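Side-chain contacts in putative PadR-family transcriptional regulatory protein (Bacteroides fragilis, PDB 5H20), which probably binds DNA as a dimeric transcriptional regulator of the PadR family, through a winged helix-turn-helix domain: residues D32-L37 with V44-L49; Y17-L22 with Y50-R55. One frame throughout, in Å; residues are numbered along the deposited sequence.

Contact 1 (D32-L37 with V44-L49); sequences DIIQKL and VVEGTL
Ile34 fills the hollow between Val44, Glu46 and Leu49. Its CG1 lies 3.8 Å from Leu49 CD1, and the two side chains meet at a slant. The same CG1 rests 3.8 Å from the carbonyl oxygen Val44 O, a van der Waals contact. The CD1 end reaches further and meets the CH2 part of Glu46, with Ile34 CD1 to Glu46 CG at 4.1 Å. The two side chains cross at about a right angle. Ile34 carries CG1 anti to its carbonyl carbon and beside the backbone N (chi1 -68°), and this brings the ethyl arm nearer to 44-49 than its CB direction alone would suggest.

Leu49 is the bump from the other side. Its two methyls are shared between neighbouring residues of the facing helix. CD1 takes Ile34, while Leu49 CD2 approaches Ile33 CG2 more loosely at 4.2 Å. One turn along from Ile33, Leu37 CD1 sits 3.8 Å from Val44 CG2 and also touches the CB of that valine. The branched Val44 thus fits between Leu37 on its side chain and Ile34 on its carbonyl.

No direct hydrogen bond joins the segments. A water bridges them: it donates to Ile34 O at 2.8 Å and accepts a weak bond from Val44 N.

Val45 is the N-cap of helix 46-58, so the contact spans the turn and the start of that helix. Helices 30-39 and 46-58 are probably the second and third helices of the helix-turn-helix, the latter being the likely recognition helix. Helix 5-23 closes the inner side: Ile33 packs on Leu23, Leu37 on Cys18 and Val44 on Leu15.

Contact 2 (Y17-L22 with Y50-R55); sequences YCIMLL and YPLLTR
Ile19 has CG1 anti to the carbonyl carbon (chi1 -65°) and a nearly extended CD1 (chi2 160°), which sends both branches toward Leu52 and Leu53. Leu53 has its CG anti to the carbonyl carbon as well (chi1 -61°), and its CD2 swings in to meet them. Ile19 CG2 lies 3.7 Å from Leu53 CD2. The other branch ends on the neighbouring leucine, with Ile19 CD1 3.9 Å from Leu52 CB. It also grazes the Leu53 methyl, at 4.2 Å from CD1 to CD2. Ile19 crosses each leucine at about a right angle. One isoleucine is thus set against two consecutive residues of the facing helix, in a small, wholly apolar and buried contact.

On the side of segment 50-55 turned from Ile19, Tyr50 O accepts from both Thr54 N and Thr54 OG1. Thr54 OG1 lies 3.2 Å from Tyr50 O, above the carbonyl plane.

Leu56 of helix 46-58 also touches Ile19. Leu53 leans on Ala30 of helix 30-39, and Tyr50 borders the glucose. Behind helix 5-23 lies helix 82-97, where Met20 meets Leu88 and Tyr17 meets Leu91.

Both contacts use helix 46-58, which packs against helix 30-39 in contact 1 and helix 5-23 in contact 2. They meet where Leu49 CD2 lies 3.6 Å from Ile19 CD1. Both belong to one packed core of three helices. Contact 2 is the deeper and smaller, buries 124 Å² and is purely aliphatic. Contact 1 buries 289 Å² and is partly buried, and it has a water bridge and the exposed Glu46. The second subunit reaches both segments of contact 2. There Tyr17 meets Trp95 of its own chain and Trp95 of the second subunit, both edge-to-face. Contact 1 takes in the turn before the likely recognition helix.

Contact 1 (D32-L37 with V44-L49)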
loop_
_atom_site.group_PDB
_atom_site.type_symbol
_atom_site.label_atom_id
_atom_site.label_comp_id
_atom_site.label_asym_id
_atom_site.label_seq_id
_atom_site.Cartn_x
_atom_site.Cartn_y
_atom_site.Cartn_z
ATOM N N ASP A 32 -7.865 -5.460 -20.851
ATOM C CA ASP A 32 -6.592 -4.815 -21.207
ATOM C C ASP A 32 -5.675 -4.775 -19.995
ATOM O O ASP A 32 -4.469 -4.957 -20.130
ATOM C CB ASP A 32 -6.783 -3.390 -21.754
ATOM C CG ASP A 32 -7.692 -3.337 -22.967
ATOM O OD1 ASP A 32 -7.556 -4.218 -23.844
ATOM O OD2 ASP A 32 -8.531 -2.399 -23.053
ATOM N N ILE A 33 -6.261 -4.513 -18.827
ATOM C CA ILE A 33 -5.541 -4.480 -17.557
ATOM C C ILE A 33 -4.949 -5.859 -17.265
ATOM O O ILE A 33 -3.750 -5.961 -17.000
ATOM C CB ILE A 33 -6.412 -3.969 -16.376
ATOM C CG1 ILE A 33 -6.751 -2.490 -16.576
ATOM C CG2 ILE A 33 -5.690 -4.166 -15.035
ATOM C CD1 ILE A 33 -7.899 -1.986 -15.722
ATOM N N ILE A 34 -5.793 -6.895 -17.360
ATOM C CA ILE A 34 -5.382 -8.298 -17.188
ATOM C C ILE A 34 -4.217 -8.631 -18.132
ATOM O O ILE A 34 -3.231 -9.244 -17.701
ATOM C CB ILE A 34 -6.578 -9.292 -17.346
ATOM C CG1 ILE A 34 -7.567 -9.125 -16.179
ATOM C CG2 ILE A 34 -6.105 -10.757 -17.453
ATOM C CD1 ILE A 34 -8.996 -9.617 -16.472
ATOM N N GLN A 35 -4.325 -8.182 -19.383
ATOM C CA GLN A 35 -3.318 -8.432 -20.416
ATOM C C GLN A 35 -1.984 -7.727 -20.147
ATOM O O GLN A 35 -0.919 -8.304 -20.385
ATOM C CB GLN A 35 -3.858 -8.032 -21.791
ATOM C CG GLN A 35 -3.734 -9.123 -22.841
ATOM C CD GLN A 35 -2.371 -9.172 -23.511
ATOM O OE1 GLN A 35 -1.578 -10.078 -23.252
ATOM N NE2 GLN A 35 -2.101 -8.202 -24.390
ATOM N N LYS A 36 -2.049 -6.485 -19.659
ATOM C CA LYS A 36 -0.844 -5.698 -19.341
ATOM C C LYS A 36 -0.123 -6.246 -18.117
ATOM O O LYS A 36 1.109 -6.171 -18.023
ATOM C CB LYS A 36 -1.186 -4.220 -19.156
ATOM C CG LYS A 36 -1.415 -3.490 -20.472
ATOM C CD LYS A 36 -1.914 -2.080 -20.240
ATOM C CE LYS A 36 -2.151 -1.361 -21.558
ATOM N NZ LYS A 36 -2.342 0.090 -21.315
ATOM N N LEU A 37 -0.912 -6.794 -17.194
ATOM C CA LEU A 37 -0.415 -7.552 -16.070
ATOM C C LEU A 37 0.301 -8.835 -16.529
ATOM O O LEU A 37 1.351 -9.175 -15.983
ATOM C CB LEU A 37 -1.554 -7.856 -15.080
ATOM C CG LEU A 37 -2.087 -6.693 -14.220
ATOM C CD1 LEU A 37 -3.483 -6.987 -13.706
ATOM C CD2 LEU A 37 -1.170 -6.351 -13.056
ATOM N N VAL A 44 -3.531 -12.032 -12.652
ATOM C CA VAL A 44 -4.589 -11.577 -11.750
ATOM C C VAL A 44 -5.891 -11.932 -12.469
ATOM O O VAL A 44 -6.129 -11.484 -13.599
ATOM C CB VAL A 44 -4.529 -10.048 -11.452
ATOM C CG1 VAL A 44 -5.587 -9.655 -10.427
ATOM C CG2 VAL A 44 -3.150 -9.611 -10.966
ATOM N N VAL A 45 -6.703 -12.758 -11.821
ATOM C CA VAL A 45 -7.970 -13.227 -12.386
ATOM C C VAL A 45 -9.103 -12.215 -12.176
ATOM O O VAL A 45 -8.969 -11.269 -11.381
ATOM C CB VAL A 45 -8.376 -14.648 -11.881
ATOM C CG1 VAL A 45 -7.437 -15.710 -12.439
ATOM C CG2 VAL A 45 -8.466 -14.727 -10.358
ATOM N N GLU A 46 -10.200 -12.429 -12.904
ATOM C CA GLU A 46 -11.408 -11.600 -12.839
ATOM C C GLU A 46 -11.966 -11.499 -11.420
ATOM O O GLU A 46 -12.276 -10.406 -10.961
ATOM C CB GLU A 46 -12.478 -12.121 -13.810
ATOM C CG GLU A 46 -12.066 -12.077 -15.281
ATOM C CD GLU A 46 -13.140 -12.568 -16.255
ATOM O OE1 GLU A 46 -14.070 -13.308 -15.855
ATOM O OE2 GLU A 46 -13.036 -12.215 -17.451
ATOM N N GLY A 47 -12.056 -12.637 -10.726
ATOM C CA GLY A 47 -12.460 -12.688 -9.314
ATOM C C GLY A 47 -11.699 -11.743 -8.388
ATOM O O GLY A 47 -12.265 -11.251 -7.406
ATOM N N THR A 48 -10.422 -11.495 -8.702
ATOM C CA THR A 48 -9.568 -10.585 -7.930
ATOM C C THR A 48 -9.711 -9.132 -8.441
ATOM O O THR A 48 -9.940 -8.211 -7.653
ATOM C CB THR A 48 -8.079 -11.027 -7.958
ATOM O OG1 THR A 48 -7.950 -12.404 -7.548
ATOM C CG2 THR A 48 -7.219 -10.159 -7.050
ATOM N N LEU A 49 -9.595 -8.951 -9.758
ATOM C CA LEU A 49 -9.595 -7.637 -10.394
ATOM C C LEU A 49 -10.939 -6.884 -10.286
ATOM O O LEU A 49 -10.962 -5.707 -9.925
ATOM C CB LEU A 49 -9.186 -7.769 -11.869
ATOM C CG LEU A 49 -8.467 -6.683 -12.696
ATOM C CD1 LEU A 49 -9.205 -6.445 -14.004
ATOM C CD2 LEU A 49 -8.260 -5.359 -11.986
HETATM O O HOH W 1 -2.901 -11.449 -15.937
#

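Contact 2 (Y17-L22 with Y50-R55)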
loop_
_atom_site.group_PDB
_atom_site.type_symbol
_atom_site.label_atom_id
_atom_site.label_comp_id
_atom_site.label_asym_id
_atom_site.label_seq_id
_atom_site.Cartn_x
_atom_site.Cartn_y
_atom_site.Cartn_z
ATOM N N TYR A 17 -3.192 0.224 -6.394
ATOM C CA TYR A 17 -2.163 1.152 -6.846
ATOM C C TYR A 17 -1.687 0.784 -8.247
ATOM O O TYR A 17 -1.453 1.663 -9.071
ATOM C CB TYR A 17 -0.991 1.162 -5.855
ATOM C CG TYR A 17 0.217 1.955 -6.285
ATOM C CD1 TYR A 17 0.337 3.313 -5.974
ATOM C CD2 TYR A 17 1.266 1.344 -6.981
ATOM C CE1 TYR A 17 1.461 4.042 -6.359
ATOM C CE2 TYR A 17 2.393 2.063 -7.365
ATOM C CZ TYR A 17 2.483 3.412 -7.051
ATOM O OH TYR A 17 3.596 4.117 -7.430
ATOM N N CYS A 18 -1.550 -0.515 -8.489
ATOM C CA CYS A 18 -1.143 -1.059 -9.777
ATOM C C CYS A 18 -2.171 -0.775 -10.887
ATOM O O CYS A 18 -1.793 -0.426 -12.012
ATOM C CB CYS A 18 -0.899 -2.562 -9.633
ATOM S SG CYS A 18 -0.223 -3.331 -11.111
ATOM N N ILE A 19 -3.458 -0.918 -10.558
ATOM C CA ILE A 19 -4.563 -0.581 -11.464
ATOM C C ILE A 19 -4.525 0.919 -11.840
ATOM O O ILE A 19 -4.595 1.270 -13.036
ATOM C CB ILE A 19 -5.946 -0.941 -10.855
ATOM C CG1 ILE A 19 -6.107 -2.448 -10.671
ATOM C CG2 ILE A 19 -7.088 -0.424 -11.728
ATOM C CD1 ILE A 19 -7.194 -2.824 -9.680
ATOM N N MET A 20 -4.399 1.781 -10.820
ATOM C CA MET A 20 -4.329 3.235 -11.029
ATOM C C MET A 20 -3.101 3.612 -11.850
ATOM O O MET A 20 -3.193 4.465 -12.748
ATOM C CB MET A 20 -4.350 3.989 -9.706
ATOM C CG MET A 20 -5.686 3.931 -8.996
ATOM S SD MET A 20 -5.739 5.027 -7.571
ATOM C CE MET A 20 -4.964 3.996 -6.323
ATOM N N LEU A 21 -1.972 2.959 -11.552
ATOM C CA LEU A 21 -0.751 3.073 -12.360
ATOM C C LEU A 21 -0.977 2.733 -13.831
ATOM O O LEU A 21 -0.646 3.539 -14.701
ATOM C CB LEU A 21 0.393 2.208 -11.803
ATOM C CG LEU A 21 1.648 2.890 -11.264
ATOM C CD1 LEU A 21 2.710 1.833 -11.014
ATOM C CD2 LEU A 21 2.202 3.946 -12.216
ATOM N N LEU A 22 -1.550 1.556 -14.097
ATOM C CA LEU A 22 -1.821 1.090 -15.469
ATOM C C LEU A 22 -2.836 1.954 -16.225
ATOM O O LEU A 22 -2.733 2.099 -17.440
ATOM C CB LEU A 22 -2.214 -0.398 -15.495
ATOM C CG LEU A 22 -1.148 -1.455 -15.123
ATOM C CD1 LEU A 22 -1.794 -2.775 -14.720
ATOM C CD2 LEU A 22 -0.129 -1.691 -16.231
ATOM N N TYR A 50 -12.039 -7.575 -10.584
ATOM C CA TYR A 50 -13.368 -6.944 -10.687
ATOM C C TYR A 50 -13.823 -6.187 -9.417
ATOM O O TYR A 50 -14.252 -5.030 -9.550
ATOM C CB TYR A 50 -14.437 -7.937 -11.189
ATOM C CG TYR A 50 -14.325 -8.342 -12.659
ATOM C CD1 TYR A 50 -13.230 -7.944 -13.454
ATOM C CD2 TYR A 50 -15.311 -9.141 -13.257
ATOM C CE1 TYR A 50 -13.131 -8.314 -14.789
ATOM C CE2 TYR A 50 -15.214 -9.517 -14.599
ATOM C CZ TYR A 50 -14.116 -9.099 -15.356
ATOM O OH TYR A 50 -13.984 -9.455 -16.680
ATOM N N PRO A 51 -13.716 -6.807 -8.203
ATOM C CA PRO A 51 -14.128 -6.073 -6.997
ATOM C C PRO A 51 -13.286 -4.840 -6.666
ATOM O O PRO A 51 -13.792 -3.920 -6.024
ATOM C CB PRO A 51 -13.997 -7.114 -5.871
ATOM C CG PRO A 51 -14.050 -8.436 -6.558
ATOM C CD PRO A 51 -13.352 -8.203 -7.867
ATOM N N LEU A 52 -12.025 -4.819 -7.092
ATOM C CA LEU A 52 -11.147 -3.666 -6.846
ATOM C C LEU A 52 -11.480 -2.494 -7.774
ATOM O O LEU A 52 -11.519 -1.325 -7.334
ATOM C CB LEU A 52 -9.683 -4.077 -6.970
ATOM C CG LEU A 52 -8.887 -4.609 -5.765
ATOM C CD1 LEU A 52 -9.681 -5.256 -4.629
ATOM C CD2 LEU A 52 -7.787 -5.519 -6.262
ATOM N N LEU A 53 -11.743 -2.812 -9.044
ATOM C CA LEU A 53 -12.238 -1.839 -10.005
ATOM C C LEU A 53 -13.512 -1.170 -9.481
ATOM O O LEU A 53 -13.614 0.065 -9.484
ATOM C CB LEU A 53 -12.506 -2.505 -11.362
ATOM C CG LEU A 53 -11.350 -3.170 -12.100
ATOM C CD1 LEU A 53 -11.903 -3.858 -13.342
ATOM C CD2 LEU A 53 -10.270 -2.154 -12.450
ATOM N N THR A 54 -14.449 -2.003 -9.016
ATOM C CA THR A 54 -15.708 -1.564 -8.416
ATOM C C THR A 54 -15.453 -0.675 -7.184
ATOM O O THR A 54 -16.072 0.392 -7.071
ATOM C CB THR A 54 -16.649 -2.772 -8.126
ATOM O OG1 THR A 54 -17.007 -3.399 -9.365
ATOM C CG2 THR A 54 -17.944 -2.346 -7.420
ATOM N N ARG A 55 -14.517 -1.089 -6.319
ATOM C CA ARG A 55 -14.148 -0.336 -5.114
ATOM C C ARG A 55 -13.551 1.040 -5.447
ATOM O O ARG A 55 -13.892 2.039 -4.818
ATOM C CB ARG A 55 -13.177 -1.151 -4.252
ATOM C CG ARG A 55 -13.260 -0.855 -2.767
ATOM C CD ARG A 55 -12.413 -1.831 -1.968
ATOM N NE ARG A 55 -12.714 -3.222 -2.304
ATOM C CZ ARG A 55 -12.519 -4.243 -1.478
ATOM N NH1 ARG A 55 -12.036 -4.022 -0.265
ATOM N NH2 ARG A 55 -12.817 -5.478 -1.858
#